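Local coordinates for protein meta cleavage compound hydrolase (Janthinobacterium, PDB 1J1I) that hydrolyses a carbon-carbon bond of the ring-opened, meta-cleavage intermediate of carbazole degradation, most likely releasing anthranilate, at residues S114-G122 and L211-V221. Sequence-based numbering, arbitrary orientation.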
loop_
_atom_site.group_PDB
_atom_site.type_symbol
_atom_site.label_atom_id
_atom_site.label_comp_id
_atom_site.label_asym_id
_atom_site.label_seq_id
_atom_site.Cartn_x
_atom_site.Cartn_y
_atom_site.Cartn_z
ATOM N N SER A 114 -14.361 5.323 7.705
ATOM C CA SER A 114 -15.662 4.721 7.998
ATOM C C SER A 114 -16.843 5.454 7.337
ATOM O O SER A 114 -16.940 5.474 6.113
ATOM C CB SER A 114 -15.858 4.618 9.521
ATOM O OG SER A 114 -15.664 5.866 10.161
ATOM N N MET A 115 -17.744 6.044 8.126
ATOM C CA MET A 115 -18.891 6.761 7.547
ATOM C C MET A 115 -18.458 7.832 6.539
ATOM O O MET A 115 -19.125 8.055 5.527
ATOM C CB MET A 115 -19.743 7.424 8.643
ATOM C CG MET A 115 -20.906 8.258 8.083
ATOM S SD MET A 115 -21.904 9.065 9.379
ATOM C CE MET A 115 -22.811 7.663 10.024
ATOM N N GLY A 116 -17.349 8.503 6.829
ATOM C CA GLY A 116 -16.847 9.524 5.927
ATOM C C GLY A 116 -16.426 8.876 4.619
ATOM O O GLY A 116 -16.555 9.465 3.543
ATOM N N GLY A 117 -15.922 7.649 4.717
ATOM C CA GLY A 117 -15.502 6.926 3.530
ATOM C C GLY A 117 -16.707 6.538 2.690
ATOM O O GLY A 117 -16.694 6.678 1.467
ATOM N N ALA A 118 -17.761 6.066 3.348
ATOM C CA ALA A 118 -18.980 5.680 2.633
ATOM C C ALA A 118 -19.562 6.893 1.905
ATOM O O ALA A 118 -20.078 6.782 0.788
ATOM C CB ALA A 118 -20.010 5.121 3.612
ATOM N N THR A 119 -19.468 8.058 2.539
ATOM C CA THR A 119 -20.003 9.275 1.948
ATOM C C THR A 119 -19.158 9.729 0.753
ATOM O O THR A 119 -19.697 10.184 -0.254
ATOM C CB THR A 119 -20.118 10.396 3.011
ATOM O OG1 THR A 119 -20.962 9.944 4.082
ATOM C CG2 THR A 119 -20.739 11.654 2.406
ATOM N N GLY A 120 -17.839 9.594 0.863
ATOM C CA GLY A 120 -16.966 9.960 -0.239
ATOM C C GLY A 120 -17.210 9.011 -1.405
ATOM O O GLY A 120 -17.205 9.412 -2.580
ATOM N N LEU A 121 -17.437 7.745 -1.074
ATOM C CA LEU A 121 -17.697 6.721 -2.079
ATOM C C LEU A 121 -18.991 7.062 -2.814
ATOM O O LEU A 121 -19.063 6.970 -4.040
ATOM C CB LEU A 121 -17.806 5.341 -1.408
ATOM C CG LEU A 121 -17.785 4.097 -2.312
ATOM C CD1 LEU A 121 -17.503 2.857 -1.473
ATOM C CD2 LEU A 121 -19.108 3.949 -3.051
ATOM N N GLY A 122 -20.007 7.468 -2.059
ATOM C CA GLY A 122 -21.279 7.830 -2.659
ATOM C C GLY A 122 -21.135 8.967 -3.658
ATOM O O GLY A 122 -21.688 8.913 -4.763
ATOM N N LEU A 211 -25.064 0.667 7.678
ATOM C CA LEU A 211 -24.723 1.644 6.646
ATOM C C LEU A 211 -23.985 0.883 5.553
ATOM O O LEU A 211 -22.814 0.545 5.709
ATOM C CB LEU A 211 -23.806 2.722 7.234
ATOM C CG LEU A 211 -23.638 4.061 6.505
ATOM C CD1 LEU A 211 -22.488 4.817 7.159
ATOM C CD2 LEU A 211 -23.361 3.855 5.028
ATOM N N PHE A 212 -24.655 0.616 4.440
ATOM C CA PHE A 212 -24.014 -0.145 3.379
ATOM C C PHE A 212 -24.569 0.154 1.992
ATOM O O PHE A 212 -25.591 0.814 1.839
ATOM C CB PHE A 212 -24.187 -1.639 3.664
ATOM C CG PHE A 212 -25.617 -2.093 3.609
ATOM C CD1 PHE A 212 -26.235 -2.345 2.386
ATOM C CD2 PHE A 212 -26.368 -2.215 4.774
ATOM C CE1 PHE A 212 -27.580 -2.709 2.322
ATOM C CE2 PHE A 212 -27.715 -2.578 4.723
ATOM C CZ PHE A 212 -28.321 -2.825 3.492
ATOM N N TYR A 213 -23.869 -0.361 0.989
ATOM C CA TYR A 213 -24.261 -0.226 -0.403
ATOM C C TYR A 213 -24.213 -1.634 -0.968
ATOM O O TYR A 213 -23.517 -2.501 -0.437
ATOM C CB TYR A 213 -23.264 0.631 -1.182
ATOM C CG TYR A 213 -23.121 2.052 -0.700
ATOM C CD1 TYR A 213 -21.873 2.550 -0.325
ATOM C CD2 TYR A 213 -24.218 2.914 -0.656
ATOM C CE1 TYR A 213 -21.715 3.872 0.080
ATOM C CE2 TYR A 213 -24.070 4.242 -0.253
ATOM C CZ TYR A 213 -22.814 4.712 0.111
ATOM O OH TYR A 213 -22.645 6.022 0.489
ATOM N N ASP A 214 -24.959 -1.872 -2.037
ATOM C CA ASP A 214 -24.922 -3.182 -2.652
ATOM C C ASP A 214 -23.565 -3.253 -3.345
ATOM O O ASP A 214 -23.034 -2.234 -3.787
ATOM C CB ASP A 214 -26.012 -3.322 -3.710
ATOM C CG ASP A 214 -26.125 -4.736 -4.230
ATOM O OD1 ASP A 214 -26.891 -5.521 -3.634
ATOM O OD2 ASP A 214 -25.436 -5.069 -5.219
ATOM N N PRO A 215 -22.978 -4.448 -3.435
ATOM C CA PRO A 215 -21.679 -4.525 -4.106
ATOM C C PRO A 215 -21.746 -3.934 -5.522
ATOM O O PRO A 215 -20.753 -3.419 -6.038
ATOM C CB PRO A 215 -21.391 -6.020 -4.104
ATOM C CG PRO A 215 -21.965 -6.445 -2.778
ATOM C CD PRO A 215 -23.302 -5.720 -2.763
ATOM N N GLU A 216 -22.924 -3.998 -6.140
ATOM C CA GLU A 216 -23.099 -3.465 -7.487
ATOM C C GLU A 216 -22.866 -1.960 -7.546
ATOM O O GLU A 216 -22.368 -1.444 -8.550
ATOM C CB GLU A 216 -24.494 -3.798 -8.018
ATOM C CG GLU A 216 -24.659 -5.260 -8.399
ATOM C CD GLU A 216 -23.606 -5.709 -9.392
ATOM O OE1 GLU A 216 -23.598 -5.191 -10.529
ATOM O OE2 GLU A 216 -22.781 -6.573 -9.034
ATOM N N PHE A 217 -23.230 -1.265 -6.474
ATOM C CA PHE A 217 -23.042 0.181 -6.393
ATOM C C PHE A 217 -21.547 0.472 -6.281
ATOM O O PHE A 217 -21.019 1.363 -6.946
ATOM C CB PHE A 217 -23.761 0.736 -5.157
ATOM C CG PHE A 217 -23.677 2.233 -5.018
ATOM C CD1 PHE A 217 -24.501 3.064 -5.780
ATOM C CD2 PHE A 217 -22.797 2.815 -4.107
ATOM C CE1 PHE A 217 -24.457 4.454 -5.633
ATOM C CE2 PHE A 217 -22.746 4.204 -3.950
ATOM C CZ PHE A 217 -23.579 5.025 -4.716
ATOM N N ILE A 218 -20.873 -0.295 -5.430
ATOM C CA ILE A 218 -19.438 -0.135 -5.209
ATOM C C ILE A 218 -18.629 -0.374 -6.493
ATOM O O ILE A 218 -17.600 0.264 -6.723
ATOM C CB ILE A 218 -18.978 -1.091 -4.069
ATOM C CG1 ILE A 218 -19.702 -0.696 -2.780
ATOM C CG2 ILE A 218 -17.460 -1.033 -3.886
ATOM C CD1 ILE A 218 -19.457 -1.616 -1.612
ATOM N N ARG A 219 -19.118 -1.274 -7.336
ATOM C CA ARG A 219 -18.456 -1.598 -8.594
ATOM C C ARG A 219 -18.503 -0.412 -9.566
ATOM O O ARG A 219 -17.809 -0.411 -10.585
ATOM C CB ARG A 219 -19.130 -2.821 -9.224
ATOM C CG ARG A 219 -18.234 -3.638 -10.140
ATOM C CD ARG A 219 -19.020 -4.752 -10.813
ATOM N NE ARG A 219 -19.479 -5.780 -9.882
ATOM C CZ ARG A 219 -18.696 -6.711 -9.340
ATOM N NH1 ARG A 219 -17.400 -6.754 -9.629
ATOM N NH2 ARG A 219 -19.214 -7.613 -8.518
ATOM N N LYS A 220 -19.321 0.587 -9.238
ATOM C CA LYS A 220 -19.470 1.792 -10.061
ATOM C C LYS A 220 -18.391 2.839 -9.786
ATOM O O LYS A 220 -18.324 3.861 -10.473
ATOM C CB LYS A 220 -20.839 2.440 -9.827
ATOM C CG LYS A 220 -21.926 2.041 -10.808
ATOM C CD LYS A 220 -22.230 0.583 -10.711
ATOM C CE LYS A 220 -23.512 0.219 -11.433
ATOM N NZ LYS A 220 -23.700 -1.238 -11.269
ATOM N N VAL A 221 -17.564 2.612 -8.768
ATOM C CA VAL A 221 -16.496 3.564 -8.475
ATOM C C VAL A 221 -15.461 3.418 -9.591
ATOM O O VAL A 221 -14.826 2.376 -9.716
ATOM C CB VAL A 221 -15.832 3.273 -7.112
ATOM C CG1 VAL A 221 -14.683 4.245 -6.881
ATOM C CG2 VAL A 221 -16.867 3.398 -5.990
#
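Tyr213 OH donates a hydrogen bond to Ala118 O at 2.7 Å, the one hydrogen bond between 114-122 and 211-221. The hydroxyl stands above the carbonyl plane, 58° out of it, while the helical donor Gly122 N comes from the opposite face, and two bonds thus grip this oxygen. With CG beside its own backbone N (chi1 -62°), Tyr213 extends its ring to the helix, Ala118 O lying in plane at the ring edge. Phe217 CE2 sits over the centre of one ring face, 3.7 Å above the plane. Residues 114-122 lie on the helix running out of the apparent nucleophile elbow of the alpha/beta hydrolase fold, Ser114 and Gly116 fitting the GxSxG pattern; Ser114 is the probable nucleophile. A phenylalanine in place of Tyr213 would probably cost Ala118 O the bond that reaches it from outside its helix and Gln88 NE2 one of its two hydroxyl partners, Thr119 OG1 being the other. Leu121 and Phe217 run alongside one another, pointing opposite ways, Leu121 CD2 lying 3.8 Å from Phe217 CE2. The same methyl meets Val221 CG2 at 3.7 Å, with the Leu121 and Val221 side chains set roughly perpendicular. Nearer Ser114, the two methyls of Leu211 part: CD1 packs 3.9 Å from Met115 CG, CD2 against Ala118 CB.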